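Local coordinates for protein aspartate--tRNA(Asp/Asn) ligase (Sulfolobus tokodaii, PDB 1WYD) that attaches aspartate to both tRNA(Asp) and tRNA(Asn), probably activating it first with ATP to form aspartyl-adenylate, at residues R119-V122 with L123-R127. Sequence-based numbering, arbitrary orientation.
Sequences RERV and LDLRR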
loop_
_atom_site.group_PDB
_atom_site.type_symbol
_atom_site.label_atom_id
_atom_site.label_comp_id
_atom_site.label_asym_id
_atom_site.label_seq_id
_atom_site.Cartn_x
_atom_site.Cartn_y
_atom_site.Cartn_z
ATOM N N ARG B 119 5.889 -19.839 16.237
ATOM C CA ARG B 119 4.800 -20.222 17.154
ATOM C C ARG B 119 4.557 -19.123 18.190
ATOM O O ARG B 119 3.491 -19.070 18.825
ATOM C CB ARG B 119 5.078 -21.541 17.890
ATOM C CG ARG B 119 4.713 -22.791 17.116
ATOM C CD ARG B 119 4.712 -24.100 17.979
ATOM N NE ARG B 119 6.015 -24.411 18.584
ATOM C CZ ARG B 119 7.031 -25.007 17.940
ATOM N NH1 ARG B 119 6.894 -25.363 16.659
ATOM N NH2 ARG B 119 8.190 -25.252 18.568
ATOM N N GLU B 120 5.563 -18.267 18.388
ATOM C CA GLU B 120 5.468 -17.205 19.390
ATOM C C GLU B 120 5.999 -15.929 18.766
ATOM O O GLU B 120 6.892 -15.243 19.285
ATOM C CB GLU B 120 6.208 -17.610 20.679
ATOM C CG GLU B 120 5.655 -18.870 21.334
ATOM C CD GLU B 120 4.236 -18.691 21.867
ATOM O OE1 GLU B 120 3.784 -17.540 22.082
ATOM O OE2 GLU B 120 3.559 -19.723 22.094
ATOM N N ARG B 121 5.418 -15.631 17.615
ATOM C CA ARG B 121 5.942 -14.622 16.728
ATOM C C ARG B 121 5.848 -13.225 17.335
ATOM O O ARG B 121 6.770 -12.422 17.205
ATOM C CB ARG B 121 5.209 -14.708 15.394
ATOM C CG ARG B 121 5.761 -13.787 14.376
ATOM C CD ARG B 121 7.239 -13.955 14.227
ATOM N NE ARG B 121 7.605 -13.720 12.839
ATOM C CZ ARG B 121 8.847 -13.663 12.401
ATOM N NH1 ARG B 121 9.873 -13.861 13.236
ATOM N NH2 ARG B 121 9.048 -13.480 11.105
ATOM N N VAL B 122 4.735 -12.955 18.005
ATOM C CA VAL B 122 4.545 -11.704 18.732
ATOM C C VAL B 122 5.654 -11.469 19.757
ATOM O O VAL B 122 6.237 -10.386 19.829
ATOM C CB VAL B 122 3.169 -11.659 19.371
ATOM C CG1 VAL B 122 3.083 -10.582 20.458
ATOM C CG2 VAL B 122 2.133 -11.394 18.293
ATOM N N LEU B 123 5.971 -12.491 20.526
ATOM C CA LEU B 123 7.027 -12.352 21.478
ATOM C C LEU B 123 8.341 -12.147 20.745
ATOM O O LEU B 123 9.156 -11.321 21.141
ATOM C CB LEU B 123 7.076 -13.571 22.424
ATOM C CG LEU B 123 5.880 -13.544 23.374
ATOM C CD1 LEU B 123 5.722 -14.883 24.119
ATOM C CD2 LEU B 123 5.972 -12.392 24.358
ATOM N N ASP B 124 8.525 -12.875 19.659
ATOM C CA ASP B 124 9.711 -12.708 18.871
ATOM C C ASP B 124 9.793 -11.313 18.244
ATOM O O ASP B 124 10.825 -10.717 18.271
ATOM C CB ASP B 124 9.779 -13.771 17.798
ATOM C CG ASP B 124 11.076 -13.725 17.033
ATOM O OD1 ASP B 124 12.166 -13.886 17.655
ATOM O OD2 ASP B 124 11.089 -13.540 15.796
ATOM N N LEU B 125 8.694 -10.811 17.690
ATOM C CA LEU B 125 8.637 -9.495 17.047
ATOM C C LEU B 125 8.903 -8.372 18.034
ATOM O O LEU B 125 9.438 -7.316 17.642
ATOM C CB LEU B 125 7.258 -9.250 16.461
ATOM C CG LEU B 125 7.016 -9.431 14.963
ATOM C CD1 LEU B 125 8.177 -10.071 14.202
ATOM C CD2 LEU B 125 5.666 -10.164 14.762
ATOM N N ARG B 126 8.528 -8.602 19.303
ATOM C CA ARG B 126 8.761 -7.589 20.335
ATOM C C ARG B 126 10.245 -7.322 20.626
ATOM O O ARG B 126 10.571 -6.369 21.296
ATOM C CB ARG B 126 8.040 -7.923 21.632
ATOM C CG ARG B 126 6.571 -7.688 21.585
ATOM C CD ARG B 126 5.871 -8.035 22.899
ATOM N NE ARG B 126 4.408 -7.916 22.765
ATOM C CZ ARG B 126 3.520 -8.496 23.602
ATOM N NH1 ARG B 126 3.906 -9.234 24.659
ATOM N NH2 ARG B 126 2.241 -8.326 23.385
ATOM N N ARG B 127 11.137 -8.172 20.130
ATOM C CA ARG B 127 12.518 -8.024 20.494
ATOM C C ARG B 127 13.019 -6.734 19.826
ATOM O O ARG B 127 12.589 -6.390 18.718
ATOM C CB ARG B 127 13.338 -9.215 20.020
ATOM C CG ARG B 127 13.224 -10.477 20.847
ATOM C CD ARG B 127 14.236 -11.545 20.464
ATOM N NE ARG B 127 13.948 -11.976 19.098
ATOM C CZ ARG B 127 14.686 -11.712 18.010
ATOM N NH1 ARG B 127 15.843 -11.014 18.087
ATOM N NH2 ARG B 127 14.265 -12.164 16.834
#
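Arg121 and Asp124 illustrate how one carboxylate can tie an arginine of a short helix to the arginine at the start of the next. Arg121 NH1 meets Asp124 OD2 at 2.9 Å in a salt bridge whose hydrogen bond is weak and bent, with an N-H...O angle of 123°, although guanidinium and carboxylate are nearly coplanar. With its CG anti to the backbone N (chi1 -174°), Asp124 also offers OD1 to Arg127, whose NE and NH2 grip it side-on from above the carboxylate plane, NH2 at 2.8 Å. With an alanine here, Arg121 and Arg127 would probably lose the counter-charge they share, and the Arg127 group would be freer to turn. Arg121 is further anchored by the carbonyls of Pro419 and Lys415. Backbone bonds wind the turn, from Asp124 N to Glu120 O (2.9 Å) and from Arg126 N to Val122 O (3.0 Å). Packing follows: Leu125 CD1 lies over one face of the Arg121 guanidinium. Val122 CG1 sits similarly over that of Arg126, 3.8 Å from Arg126 NE, which donates a hydrogen bond to Gly197 O of the second subunit; Arg126 NH1 forms a salt bridge with Glu66. Helix 121-125 thus joins residues 415-419 to the dimer interface, Asp124 and Glu66 probably offsetting the arginines' charge while carbonyls take up guanidinium N-H groups.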